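Local coordinates for assembly chaperone of ribosomal protein L4 (Acl4) (Chaetomium thermophilum, PDB 5TQB) that probably acts as a dedicated assembly chaperone that binds newly made ribosomal protein L4 and escorts it until it joins the ribosome, at residues Arg142-Glu147 with Ile180-Glu186; Val153-Met157 with Thr190-Val194; Phe88-Gln93 with Trp105-Gly109. All coordinates share one frame; numbering follows the deposited sequence.

Interaction 1: residues Arg142-Glu147 with Ile180-Glu186. With EDO (1,2-ethanediol), chain H; EDO (1,2-ethanediol), chain I.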
ATOM      1  N   ARG B 142      16.854   9.904   6.831  1.00 61.77           N
ATOM      2  CA  ARG B 142      17.720   8.727   6.810  1.00 64.91           C
ATOM      3  C   ARG B 142      17.038   7.555   6.112  1.00 64.82           C
ATOM      4  O   ARG B 142      17.695   6.745   5.452  1.00 63.62           O
ATOM      5  CB  ARG B 142      18.119   8.324   8.232  1.00 66.36           C
ATOM      6  CG  ARG B 142      19.235   9.168   8.821  1.00 69.38           C
ATOM      7  CD  ARG B 142      19.521   8.799  10.269  1.00 70.61           C
ATOM      8  NE  ARG B 142      20.676   9.523  10.791  1.00 72.11           N
ATOM      9  CZ  ARG B 142      20.943   9.681  12.084  1.00 76.11           C
ATOM     10  NH1 ARG B 142      20.136   9.174  13.007  1.00 78.52           N
ATOM     11  NH2 ARG B 142      22.019  10.356  12.457  1.00 77.52           N
ATOM     12  N   ARG B 143      15.720   7.469   6.259  1.00 63.75           N
ATOM     13  CA  ARG B 143      14.959   6.404   5.619  1.00 64.21           C
ATOM     14  C   ARG B 143      14.900   6.606   4.110  1.00 62.59           C
ATOM     15  O   ARG B 143      15.028   5.645   3.353  1.00 62.74           O
ATOM     16  CB  ARG B 143      13.556   6.313   6.211  1.00 65.80           C
ATOM     17  CG  ARG B 143      13.553   5.747   7.612  1.00 70.02           C
ATOM     18  CD  ARG B 143      12.238   5.987   8.312  1.00 72.50           C
ATOM     19  NE  ARG B 143      12.294   5.551   9.702  1.00 77.02           N
ATOM     20  CZ  ARG B 143      11.334   5.767  10.592  1.00 78.70           C
ATOM     21  NH1 ARG B 143      10.238   6.424  10.238  1.00 76.36           N
ATOM     22  NH2 ARG B 143      11.473   5.331  11.834  1.00 82.55           N
ATOM     23  N   ARG B 144      14.723   7.852   3.675  1.00 58.38           N
ATOM     24  CA  ARG B 144      14.730   8.161   2.247  1.00 58.38           C
ATOM     25  C   ARG B 144      16.101   7.849   1.657  1.00 56.67           C
ATOM     26  O   ARG B 144      16.209   7.369   0.524  1.00 52.02           O
ATOM     27  CB  ARG B 144      14.390   9.638   1.995  1.00 61.43           C
ATOM     28  CG  ARG B 144      12.971  10.063   2.388  1.00 62.83           C
ATOM     29  CD  ARG B 144      11.878   9.326   1.611  1.00 62.33           C
ATOM     30  NE  ARG B 144      11.475   8.082   2.267  1.00 62.21           N
ATOM     31  CZ  ARG B 144      10.766   8.015   3.393  1.00 64.24           C
ATOM     32  NH1 ARG B 144      10.377   9.125   4.020  1.00 64.52           N
ATOM     33  NH2 ARG B 144      10.454   6.831   3.905  1.00 62.40           N
ATOM     34  N   LEU B 145      17.149   8.140   2.425  1.00 61.77           N
ATOM     35  CA  LEU B 145      18.514   7.854   2.002  1.00 63.28           C
ATOM     36  C   LEU B 145      18.734   6.352   1.912  1.00 64.58           C
ATOM     37  O   LEU B 145      19.307   5.864   0.941  1.00 67.18           O
ATOM     38  CB  LEU B 145      19.530   8.462   2.970  1.00 65.24           C
ATOM     39  CG  LEU B 145      21.000   8.146   2.657  1.00 65.92           C
ATOM     40  CD1 LEU B 145      21.392   8.659   1.279  1.00 63.44           C
ATOM     41  CD2 LEU B 145      21.921   8.730   3.717  1.00 68.25           C
ATOM     42  N   ALA B 146      18.280   5.625   2.930  1.00 62.72           N
ATOM     43  CA  ALA B 146      18.426   4.174   2.966  1.00 62.99           C
ATOM     44  C   ALA B 146      17.737   3.546   1.761  1.00 63.87           C
ATOM     45  O   ALA B 146      18.277   2.639   1.116  1.00 64.04           O
ATOM     46  CB  ALA B 146      17.847   3.623   4.249  1.00 63.30           C
ATOM     47  N   GLU B 147      16.544   4.046   1.457  1.00 61.36           N
ATOM     48  CA  GLU B 147      15.787   3.582   0.305  1.00 57.51           C
ATOM     49  C   GLU B 147      16.512   3.910  -1.001  1.00 54.94           C
ATOM     50  O   GLU B 147      16.391   3.184  -1.981  1.00 52.34           O
ATOM     51  CB  GLU B 147      14.390   4.205   0.304  1.00 52.48           C
ATOM     52  CG  GLU B 147      13.473   3.690   1.413  1.00 55.77           C
ATOM     53  CD  GLU B 147      12.333   4.663   1.749  1.00 58.84           C
ATOM     54  OE1 GLU B 147      12.079   5.596   0.957  1.00 55.21           O
ATOM     55  OE2 GLU B 147      11.695   4.496   2.812  1.00 60.36           O
ATOM     56  N   ILE B 180      22.236   3.289   9.049  1.00 77.34           N
ATOM     57  CA  ILE B 180      21.453   4.518   9.183  1.00 76.06           C
ATOM     58  C   ILE B 180      19.969   4.263   9.461  1.00 75.07           C
ATOM     59  O   ILE B 180      19.281   5.131   9.998  1.00 76.41           O
ATOM     60  CB  ILE B 180      21.582   5.410   7.923  1.00 73.78           C
ATOM     61  CG1 ILE B 180      20.905   4.745   6.717  1.00 72.77           C
ATOM     62  CG2 ILE B 180      23.053   5.716   7.649  1.00 73.10           C
ATOM     63  CD1 ILE B 180      21.000   5.533   5.415  1.00 70.61           C
ATOM     64  N   ALA B 181      19.480   3.081   9.094  1.00 71.62           N
ATOM     65  CA  ALA B 181      18.069   2.753   9.278  1.00 70.01           C
ATOM     66  C   ALA B 181      17.841   1.272   9.575  1.00 74.29           C
ATOM     67  O   ALA B 181      17.183   0.575   8.794  1.00 72.18           O
ATOM     68  CB  ALA B 181      17.282   3.160   8.047  1.00 67.67           C
ATOM     69  N   PRO B 182      18.368   0.787  10.713  1.00 78.81           N
ATOM     70  CA  PRO B 182      18.204  -0.625  11.084  1.00 80.46           C
ATOM     71  C   PRO B 182      16.772  -0.967  11.494  1.00 79.95           C
ATOM     72  O   PRO B 182      16.440  -2.140  11.657  1.00 81.94           O
ATOM     73  CB  PRO B 182      19.148  -0.778  12.280  1.00 82.32           C
ATOM     74  CG  PRO B 182      19.192   0.574  12.887  1.00 81.28           C
ATOM     75  CD  PRO B 182      19.111   1.540  11.738  1.00 79.67           C
ATOM     76  N   GLU B 183      15.938   0.057  11.653  1.00 78.22           N
ATOM     77  CA  GLU B 183      14.555  -0.120  12.084  1.00 77.38           C
ATOM     78  C   GLU B 183      13.589  -0.096  10.902  1.00 70.02           C
ATOM     79  O   GLU B 183      12.381  -0.239  11.079  1.00 71.28           O
ATOM     80  CB  GLU B 183      14.170   0.972  13.093  1.00 83.22           C
ATOM     81  CG  GLU B 183      13.961   2.382  12.503  1.00 86.69           C
ATOM     82  CD  GLU B 183      15.250   3.038  12.023  1.00 88.06           C
ATOM     83  OE1 GLU B 183      15.239   3.653  10.932  1.00 85.77           O
ATOM     84  OE2 GLU B 183      16.270   2.946  12.739  1.00 91.50           O
ATOM     85  N   TRP B 184      14.127   0.088   9.703  1.00 65.03           N
ATOM     86  CA  TRP B 184      13.320   0.204   8.498  1.00 63.02           C
ATOM     87  C   TRP B 184      13.289  -1.137   7.756  1.00 65.48           C
ATOM     88  O   TRP B 184      14.346  -1.685   7.433  1.00 66.05           O
ATOM     89  CB  TRP B 184      13.923   1.283   7.605  1.00 61.92           C
ATOM     90  CG  TRP B 184      12.959   1.979   6.697  1.00 61.49           C
ATOM     91  CD1 TRP B 184      13.131   2.233   5.368  1.00 61.98           C
ATOM     92  CD2 TRP B 184      11.686   2.537   7.049  1.00 60.13           C
ATOM     93  NE1 TRP B 184      12.049   2.909   4.870  1.00 58.72           N
ATOM     94  CE2 TRP B 184      11.144   3.106   5.880  1.00 60.04           C
ATOM     95  CE3 TRP B 184      10.951   2.610   8.237  1.00 61.84           C
ATOM     96  CZ2 TRP B 184       9.898   3.733   5.861  1.00 58.43           C
ATOM     97  CZ3 TRP B 184       9.713   3.234   8.216  1.00 62.45           C
ATOM     98  CH2 TRP B 184       9.201   3.788   7.035  1.00 60.46           C
ATOM     99  N   PRO B 185      12.081  -1.682   7.498  1.00 64.28           N
ATOM    100  CA  PRO B 185      11.991  -3.007   6.865  1.00 65.15           C
ATOM    101  C   PRO B 185      12.681  -3.146   5.503  1.00 63.78           C
ATOM    102  O   PRO B 185      13.176  -4.230   5.192  1.00 66.28           O
ATOM    103  CB  PRO B 185      10.480  -3.232   6.702  1.00 64.60           C
ATOM    104  CG  PRO B 185       9.795  -2.129   7.407  1.00 63.72           C
ATOM    105  CD  PRO B 185      10.802  -1.280   8.103  1.00 64.63           C
ATOM    106  N   GLU B 186      12.703  -2.084   4.708  1.00 60.93           N
ATOM    107  CA  GLU B 186      13.246  -2.150   3.357  1.00 61.37           C
ATOM    108  C   GLU B 186      14.760  -2.383   3.333  1.00 62.78           C
ATOM    109  O   GLU B 186      15.298  -2.936   2.373  1.00 61.63           O
ATOM    110  CB  GLU B 186      12.905  -0.870   2.600  1.00 64.33           C
ATOM    111  CG  GLU B 186      13.437  -0.824   1.182  1.00 74.21           C
ATOM    112  CD  GLU B 186      12.478  -0.135   0.223  1.00 80.86           C
ATOM    113  OE1 GLU B 186      12.923   0.766  -0.519  1.00 82.39           O
ATOM    114  OE2 GLU B 186      11.283  -0.504   0.205  1.00 82.85           O
TER
HETATM  115  C1  EDO H 404      10.261   0.713   3.939  1.00 82.73           C
HETATM  116  O1  EDO H 404      10.206  -0.387   4.821  1.00 79.89           O
HETATM  117  C2  EDO H 404       9.573   0.402   2.629  1.00 85.43           C
HETATM  118  O2  EDO H 404       9.950   1.373   1.675  1.00 88.46           O
HETATM  119  C1  EDO I 405       8.830   5.623   0.408  1.00 96.37           C
HETATM  120  O1  EDO I 405       8.828   4.327   0.971  1.00 95.15           O
HETATM  121  C2  EDO I 405       9.184   5.523  -1.058  1.00 98.32           C
HETATM  122  O2  EDO I 405      10.225   4.584  -1.211  1.00100.82           O

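Interaction 2: residues Val153-Met157 with Thr190-Val194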
ATOM      1  N   VAL B 153      21.341  -0.565  -5.187  1.00 59.87           N
ATOM      2  CA  VAL B 153      21.589  -2.000  -5.084  1.00 62.17           C
ATOM      3  C   VAL B 153      20.853  -2.754  -6.188  1.00 63.47           C
ATOM      4  O   VAL B 153      21.429  -3.622  -6.848  1.00 66.24           O
ATOM      5  CB  VAL B 153      21.152  -2.553  -3.700  1.00 68.17           C
ATOM      6  CG1 VAL B 153      21.118  -4.083  -3.698  1.00 68.46           C
ATOM      7  CG2 VAL B 153      22.083  -2.048  -2.600  1.00 67.85           C
ATOM      8  N   GLU B 154      19.587  -2.404  -6.393  1.00 61.33           N
ATOM      9  CA  GLU B 154      18.730  -3.108  -7.341  1.00 61.03           C
ATOM     10  C   GLU B 154      19.121  -2.831  -8.798  1.00 63.03           C
ATOM     11  O   GLU B 154      18.891  -3.667  -9.676  1.00 63.46           O
ATOM     12  CB  GLU B 154      17.258  -2.756  -7.085  1.00 60.77           C
ATOM     13  CG  GLU B 154      16.721  -3.319  -5.762  1.00 63.29           C
ATOM     14  CD  GLU B 154      15.495  -2.566  -5.223  1.00 66.85           C
ATOM     15  OE1 GLU B 154      14.878  -1.781  -5.979  1.00 63.38           O
ATOM     16  OE2 GLU B 154      15.152  -2.762  -4.033  1.00 66.79           O
ATOM     17  N   VAL B 155      19.718  -1.670  -9.060  1.00 62.18           N
ATOM     18  CA  VAL B 155      20.248  -1.390 -10.395  1.00 61.51           C
ATOM     19  C   VAL B 155      21.445  -2.303 -10.675  1.00 62.71           C
ATOM     20  O   VAL B 155      21.602  -2.813 -11.789  1.00 59.01           O
ATOM     21  CB  VAL B 155      20.681   0.084 -10.555  1.00 60.92           C
ATOM     22  CG1 VAL B 155      21.229   0.334 -11.947  1.00 59.88           C
ATOM     23  CG2 VAL B 155      19.512   1.022 -10.290  1.00 61.60           C
ATOM     24  N   TYR B 156      22.283  -2.511  -9.662  1.00 62.81           N
ATOM     25  CA  TYR B 156      23.478  -3.331  -9.827  1.00 65.75           C
ATOM     26  C   TYR B 156      23.160  -4.821  -9.905  1.00 66.56           C
ATOM     27  O   TYR B 156      24.013  -5.618 -10.294  1.00 69.79           O
ATOM     28  CB  TYR B 156      24.493  -3.058  -8.712  1.00 68.51           C
ATOM     29  CG  TYR B 156      25.375  -1.866  -9.004  1.00 69.53           C
ATOM     30  CD1 TYR B 156      26.367  -1.933  -9.978  1.00 71.36           C
ATOM     31  CD2 TYR B 156      25.212  -0.676  -8.319  1.00 69.63           C
ATOM     32  CE1 TYR B 156      27.168  -0.847 -10.256  1.00 73.01           C
ATOM     33  CE2 TYR B 156      26.011   0.417  -8.588  1.00 71.73           C
ATOM     34  CZ  TYR B 156      26.982   0.330  -9.555  1.00 74.81           C
ATOM     35  OH  TYR B 156      27.773   1.427  -9.814  1.00 76.88           O
HETATM   36  N   MSE B 157      21.934  -5.190  -9.541  1.00 64.75           N
HETATM   37  CA  MSE B 157      21.495  -6.577  -9.639  1.00 63.31           C
HETATM   38  C   MSE B 157      20.568  -6.767 -10.835  1.00 61.24           C
HETATM   39  O   MSE B 157      20.016  -7.849 -11.033  1.00 59.42           O
HETATM   40  CB  MSE B 157      20.799  -7.013  -8.354  1.00 65.25           C
HETATM   41  CG  MSE B 157      21.698  -6.966  -7.131  1.00 67.07           C
HETATM   42 SE   MSE B 157      20.795  -7.569  -5.518  1.00102.56          SE
HETATM   43  CE  MSE B 157      20.684  -9.462  -5.946  1.00 84.75           C
ATOM     44  N   THR B 190      16.378  -5.601   1.512  1.00 60.78           N
ATOM     45  CA  THR B 190      17.404  -5.451   0.490  1.00 59.35           C
ATOM     46  C   THR B 190      18.637  -6.267   0.844  1.00 61.55           C
ATOM     47  O   THR B 190      19.342  -6.747  -0.042  1.00 62.45           O
ATOM     48  CB  THR B 190      17.777  -3.967   0.295  1.00 54.96           C
ATOM     49  OG1 THR B 190      16.602  -3.236  -0.067  1.00 56.50           O
ATOM     50  CG2 THR B 190      18.817  -3.788  -0.803  1.00 54.01           C
ATOM     51  N   VAL B 191      18.896  -6.421   2.138  1.00 62.21           N
ATOM     52  CA  VAL B 191      19.979  -7.275   2.596  1.00 64.11           C
ATOM     53  C   VAL B 191      19.685  -8.702   2.133  1.00 66.99           C
ATOM     54  O   VAL B 191      20.569  -9.399   1.638  1.00 69.52           O
ATOM     55  CB  VAL B 191      20.139  -7.206   4.135  1.00 63.58           C
ATOM     56  CG1 VAL B 191      20.979  -8.367   4.667  1.00 63.32           C
ATOM     57  CG2 VAL B 191      20.768  -5.883   4.547  1.00 63.88           C
ATOM     58  N   ALA B 192      18.432  -9.122   2.274  1.00 67.01           N
ATOM     59  CA  ALA B 192      18.029 -10.467   1.878  1.00 69.00           C
ATOM     60  C   ALA B 192      18.191 -10.662   0.374  1.00 68.12           C
ATOM     61  O   ALA B 192      18.661 -11.711  -0.078  1.00 66.86           O
ATOM     62  CB  ALA B 192      16.593 -10.726   2.289  1.00 68.78           C
ATOM     63  N   ASN B 193      17.801  -9.643  -0.389  1.00 65.41           N
ATOM     64  CA  ASN B 193      17.906  -9.667  -1.840  1.00 64.07           C
ATOM     65  C   ASN B 193      19.324 -10.019  -2.252  1.00 66.66           C
ATOM     66  O   ASN B 193      19.538 -10.934  -3.046  1.00 68.04           O
ATOM     67  CB  ASN B 193      17.523  -8.307  -2.421  1.00 65.15           C
ATOM     68  CG  ASN B 193      16.768  -8.418  -3.730  1.00 66.11           C
ATOM     69  OD1 ASN B 193      16.952  -9.366  -4.491  1.00 68.61           O
ATOM     70  ND2 ASN B 193      15.903  -7.447  -3.996  1.00 64.80           N
ATOM     71  N   VAL B 194      20.287  -9.300  -1.684  1.00 67.98           N
ATOM     72  CA  VAL B 194      21.707  -9.549  -1.938  1.00 70.60           C
ATOM     73  C   VAL B 194      22.110 -10.969  -1.539  1.00 70.55           C
ATOM     74  O   VAL B 194      22.706 -11.697  -2.331  1.00 74.08           O
ATOM     75  CB  VAL B 194      22.597  -8.535  -1.176  1.00 65.22           C
ATOM     76  CG1 VAL B 194      24.079  -8.870  -1.332  1.00 66.11           C
ATOM     77  CG2 VAL B 194      22.323  -7.115  -1.663  1.00 61.30           C
TER

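Interaction 3: residues Phe88-Gln93 with Trp105-Gly109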
ATOM      1  N   PHE B  88      15.817  14.445  -8.096  1.00 54.09           N
ATOM      2  CA  PHE B  88      16.950  13.633  -8.533  1.00 57.58           C
ATOM      3  C   PHE B  88      16.564  12.162  -8.542  1.00 57.11           C
ATOM      4  O   PHE B  88      16.902  11.425  -9.469  1.00 57.60           O
ATOM      5  CB  PHE B  88      18.161  13.844  -7.620  1.00 59.66           C
ATOM      6  CG  PHE B  88      18.665  15.257  -7.601  1.00 61.34           C
ATOM      7  CD1 PHE B  88      19.417  15.751  -8.651  1.00 63.17           C
ATOM      8  CD2 PHE B  88      18.387  16.089  -6.532  1.00 62.18           C
ATOM      9  CE1 PHE B  88      19.882  17.053  -8.636  1.00 64.95           C
ATOM     10  CE2 PHE B  88      18.850  17.391  -6.509  1.00 63.71           C
ATOM     11  CZ  PHE B  88      19.600  17.872  -7.564  1.00 64.42           C
ATOM     12  N   LEU B  89      15.839  11.748  -7.507  1.00 57.19           N
ATOM     13  CA  LEU B  89      15.468  10.350  -7.330  1.00 55.64           C
ATOM     14  C   LEU B  89      14.473   9.914  -8.394  1.00 56.11           C
ATOM     15  O   LEU B  89      14.533   8.783  -8.882  1.00 54.45           O
ATOM     16  CB  LEU B  89      14.891  10.119  -5.930  1.00 51.89           C
ATOM     17  CG  LEU B  89      15.745  10.648  -4.770  1.00 52.88           C
ATOM     18  CD1 LEU B  89      15.081  10.359  -3.431  1.00 53.57           C
ATOM     19  CD2 LEU B  89      17.156  10.070  -4.796  1.00 54.19           C
ATOM     20  N   TRP B  90      13.560  10.811  -8.763  1.00 54.53           N
ATOM     21  CA  TRP B  90      12.580  10.493  -9.795  1.00 54.19           C
ATOM     22  C   TRP B  90      13.221  10.379 -11.170  1.00 52.42           C
ATOM     23  O   TRP B  90      12.811   9.548 -11.975  1.00 49.20           O
ATOM     24  CB  TRP B  90      11.456  11.530  -9.834  1.00 56.54           C
ATOM     25  CG  TRP B  90      10.305  11.170  -8.950  1.00 59.50           C
ATOM     26  CD1 TRP B  90       9.908  11.815  -7.818  1.00 58.88           C
ATOM     27  CD2 TRP B  90       9.411  10.064  -9.115  1.00 61.24           C
ATOM     28  NE1 TRP B  90       8.819  11.185  -7.270  1.00 59.87           N
ATOM     29  CE2 TRP B  90       8.491  10.108  -8.049  1.00 59.99           C
ATOM     30  CE3 TRP B  90       9.294   9.043 -10.065  1.00 61.45           C
ATOM     31  CZ2 TRP B  90       7.472   9.170  -7.902  1.00 61.65           C
ATOM     32  CZ3 TRP B  90       8.277   8.114  -9.918  1.00 61.93           C
ATOM     33  CH2 TRP B  90       7.380   8.185  -8.846  1.00 60.54           C
ATOM     34  N   LEU B  91      14.209  11.226 -11.444  1.00 55.71           N
ATOM     35  CA  LEU B  91      14.909  11.192 -12.726  1.00 54.12           C
ATOM     36  C   LEU B  91      15.678   9.887 -12.887  1.00 53.41           C
ATOM     37  O   LEU B  91      15.840   9.388 -14.004  1.00 52.87           O
ATOM     38  CB  LEU B  91      15.862  12.375 -12.854  1.00 54.10           C
ATOM     39  CG  LEU B  91      15.207  13.707 -13.225  1.00 56.60           C
ATOM     40  CD1 LEU B  91      16.163  14.851 -12.962  1.00 59.38           C
ATOM     41  CD2 LEU B  91      14.773  13.701 -14.686  1.00 55.78           C
ATOM     42  N   ALA B  92      16.139   9.343 -11.763  1.00 54.14           N
ATOM     43  CA  ALA B  92      16.853   8.071 -11.742  1.00 57.78           C
ATOM     44  C   ALA B  92      15.932   6.923 -12.149  1.00 58.86           C
ATOM     45  O   ALA B  92      16.321   6.058 -12.933  1.00 58.99           O
ATOM     46  CB  ALA B  92      17.433   7.818 -10.356  1.00 56.95           C
ATOM     47  N   GLN B  93      14.710   6.922 -11.622  1.00 59.37           N
ATOM     48  CA  GLN B  93      13.746   5.871 -11.932  1.00 62.45           C
ATOM     49  C   GLN B  93      13.171   6.026 -13.329  1.00 63.59           C
ATOM     50  O   GLN B  93      12.873   5.038 -14.008  1.00 64.35           O
ATOM     51  CB  GLN B  93      12.603   5.870 -10.923  1.00 67.27           C
ATOM     52  CG  GLN B  93      12.964   5.231  -9.601  1.00 71.51           C
ATOM     53  CD  GLN B  93      11.799   5.149  -8.626  1.00 75.10           C
ATOM     54  OE1 GLN B  93      11.996   4.817  -7.457  1.00 78.54           O
ATOM     55  NE2 GLN B  93      10.585   5.443  -9.094  1.00 74.98           N
ATOM     56  N   TRP B 105      22.044   9.736 -11.082  1.00 60.92           N
ATOM     57  CA  TRP B 105      20.961  10.535 -10.516  1.00 60.75           C
ATOM     58  C   TRP B 105      20.726  10.202  -9.040  1.00 58.61           C
ATOM     59  O   TRP B 105      20.528  11.099  -8.214  1.00 55.11           O
ATOM     60  CB  TRP B 105      19.668  10.330 -11.308  1.00 60.99           C
ATOM     61  CG  TRP B 105      19.613  11.084 -12.603  1.00 62.10           C
ATOM     62  CD1 TRP B 105      19.464  10.556 -13.851  1.00 63.56           C
ATOM     63  CD2 TRP B 105      19.701  12.504 -12.776  1.00 63.61           C
ATOM     64  NE1 TRP B 105      19.454  11.558 -14.791  1.00 65.09           N
ATOM     65  CE2 TRP B 105      19.600  12.764 -14.158  1.00 64.50           C
ATOM     66  CE3 TRP B 105      19.856  13.583 -11.896  1.00 63.93           C
ATOM     67  CZ2 TRP B 105      19.649  14.054 -14.682  1.00 65.15           C
ATOM     68  CZ3 TRP B 105      19.907  14.864 -12.419  1.00 65.66           C
ATOM     69  CH2 TRP B 105      19.801  15.089 -13.799  1.00 66.71           C
ATOM     70  N   PHE B 106      20.752   8.913  -8.714  1.00 59.79           N
ATOM     71  CA  PHE B 106      20.539   8.462  -7.343  1.00 60.89           C
ATOM     72  C   PHE B 106      21.632   9.007  -6.433  1.00 64.23           C
ATOM     73  O   PHE B 106      21.364   9.415  -5.301  1.00 64.10           O
ATOM     74  CB  PHE B 106      20.541   6.929  -7.273  1.00 58.34           C
ATOM     75  CG  PHE B 106      19.225   6.285  -7.636  1.00 57.25           C
ATOM     76  CD1 PHE B 106      19.194   5.147  -8.437  1.00 58.84           C
ATOM     77  CD2 PHE B 106      18.027   6.781  -7.152  1.00 58.48           C
ATOM     78  CE1 PHE B 106      17.992   4.536  -8.765  1.00 55.76           C
ATOM     79  CE2 PHE B 106      16.823   6.178  -7.478  1.00 57.61           C
ATOM     80  CZ  PHE B 106      16.807   5.054  -8.285  1.00 56.66           C
ATOM     81  N   GLU B 107      22.866   9.002  -6.932  1.00 67.50           N
ATOM     82  CA  GLU B 107      24.006   9.474  -6.157  1.00 70.83           C
ATOM     83  C   GLU B 107      23.870  10.957  -5.854  1.00 66.13           C
ATOM     84  O   GLU B 107      24.134  11.396  -4.737  1.00 67.29           O
ATOM     85  CB  GLU B 107      25.320   9.202  -6.896  1.00 77.96           C
ATOM     86  CG  GLU B 107      25.848   7.786  -6.714  1.00 84.95           C
ATOM     87  CD  GLU B 107      27.145   7.532  -7.472  1.00 94.23           C
ATOM     88  OE1 GLU B 107      27.616   8.442  -8.188  1.00 97.10           O
ATOM     89  OE2 GLU B 107      27.695   6.415  -7.349  1.00 97.56           O
ATOM     90  N   ARG B 108      23.451  11.727  -6.852  1.00 64.01           N
ATOM     91  CA  ARG B 108      23.202  13.149  -6.658  1.00 64.33           C
ATOM     92  C   ARG B 108      22.137  13.359  -5.589  1.00 64.26           C
ATOM     93  O   ARG B 108      22.229  14.286  -4.782  1.00 65.63           O
ATOM     94  CB  ARG B 108      22.751  13.797  -7.965  1.00 65.97           C
ATOM     95  CG  ARG B 108      23.877  13.988  -8.970  1.00 66.62           C
ATOM     96  CD  ARG B 108      23.952  15.412  -9.483  1.00 71.52           C
ATOM     97  NE  ARG B 108      23.372  15.566 -10.813  1.00 73.56           N
ATOM     98  CZ  ARG B 108      22.917  16.717 -11.302  1.00 75.31           C
ATOM     99  NH1 ARG B 108      22.947  17.822 -10.564  1.00 71.86           N
ATOM    100  NH2 ARG B 108      22.418  16.764 -12.529  1.00 78.69           N
ATOM    101  N   GLY B 109      21.133  12.487  -5.585  1.00 61.25           N
ATOM    102  CA  GLY B 109      20.056  12.569  -4.618  1.00 59.33           C
ATOM    103  C   GLY B 109      20.525  12.206  -3.224  1.00 59.77           C
ATOM    104  O   GLY B 109      20.144  12.844  -2.238  1.00 60.57           O
TER

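Interaction 1: residues Arg142-Glu147 with Ile180-Glu186
Glu147 OE2 accepts two side-chain bonds. Trp184 NE1 reaches its anti lone pair at 2.6 Å with an N-H...O angle of 149°, while Arg144 NH2 comes in on the syn side at 2.9 Å, about 22° out of the carboxylate plane. Arg144 holds the carboxylate side-on, its NE taking Glu147 OE1, to which an ethanediol, probably from the crystallisation liquor, also bonds. Arg143, its chain extended from CG to NE, lies across one face of the Trp184 indole: CD stands 3.6 Å from the centroid of the six-membered ring, and the guanidinium is almost parallel to the ring, 2° apart. A second ethanediol lies over the opposite face. At the edge of the Arg143 guanidinium, Glu183 OE1 makes a long salt bridge to NE, 3.7 Å. Ile180 CD1 packs against Leu145 CD2 (3.7 Å) and Ala146 CB. Glu186 OE1 lies 3.5 Å from Glu147 CG, but its salt bridge is to a basic side chain of the bound partner protein; OE2 bonds to Ser230 and the second ethanediol. With NE1 tied to Glu147 and one face under Arg143, the indole is fixed in rotation, and the carboxylate, partly balanced by Arg144, would probably still polarise its N-H.

Interaction 2: residues Val153-Met157 with Thr190-Val194
Val153 and Thr190 meet in a buried, mainly apolar contact between the late part of helix 131-156 and the middle of helix 185-197, with no hydrogen bond running from one segment to the other. The two side chains reach toward each other tip to tip, Val153 CG1 touching Thr190 CG2 at 3.7 Å. Thr190 presents its methyl because CG2 lies anti to the backbone N (chi1 of OG1 -58°), which leaves OG1 beside that nitrogen and bonded to the carbonyl oxygen of Glu186 a turn earlier in its own helix. The same Val153 CG1 also lies against Val194 CG2, 3.8 Å away, the two valines crossing at about a right angle. Met157, present as selenomethionine, fills the next place along. Its chain runs out to SE and then bends at chi3 (71°), so that SE sits 4.2 Å from Val194 CG2 and CE turns onto the backbone O of Asn193 at 3.4 Å. Val153 is covered further by Cys170 and Leu173 of helix 166-180. Glu154 and Asn193 turn their polar ends to the bound partner protein: basic side chains of that other chain pair with the Glu154 carboxylate and bond to Asn193 OD1, and Glu154 also accepts from the partner's backbone. The helices are thus joined here mainly by methyl groups and the selenoether of Met157, with CE resting on a backbone oxygen, while the buried Glu154 carboxylate would probably be stabilised by the partner's basic group.

Interaction 3: residues Phe88-Gln93 with Trp105-Gly109
Ala92 CB is pressed onto the face of Phe106, 3.3 Å from the ring centroid and 9° off its normal, a close CH-pi contact at the heart of this interface. Next to it the helices come close: Ala92 CB is 3.5 Å from Trp105 CB, and Gly109, having no side chain, lets Leu89 CD2 settle 3.8 Å from its CA. Trp105 holds the flank. With CG anti to the carbonyl carbon (chi1 -78°) its indole lies against helix 86-94, one face taking Leu91, whose CB sits over the ring system and whose CD1 lies 3.8 Å from the centroid of the six-membered ring. Phe88 meets the indole edge to edge, CD1 to Trp105 CZ3 at 3.9 Å. A serine in place of Trp105 would probably leave Leu91 and the Phe88 edge without their partner, opening a gap beside the helix pair. The looser, partly exposed side belongs to Arg108, whose bent chain sets one face of its guanidinium over Phe88 CE1, with NH1 3.7 Å from that atom. The far side is closed by helix 131-156, from which Ala151, Val152 and Val155 touch Phe106. The segments run nearly antiparallel at 165°, their axes 7.7 Å apart, as in the helical hairpins from which tetratricopeptide-like alpha-solenoids are built.

Interactions 1 and 2 both use helix 131-156 and helix 185-197, interaction 1 mostly through the turn that leads into the latter; their centres are about 14 Å apart and their segments alternate along the chain. Interaction 3 closes earlier in the sequence; its centre lies about 17 Å from each of the other two. It touches interaction 2 directly, Val155 CG2 packing on Phe106 CE1 at 4.1 Å, whereas the nearest atoms of interactions 1 and 3 stay about 5 Å apart. Helix 131-156 therefore sits between helix 100-125 and helix 185-197. All three contacts border the bound partner protein, which Glu186, Glu154, Asn193 and Gln93 meet through polar bonds, consistent with a shared chaperone surface.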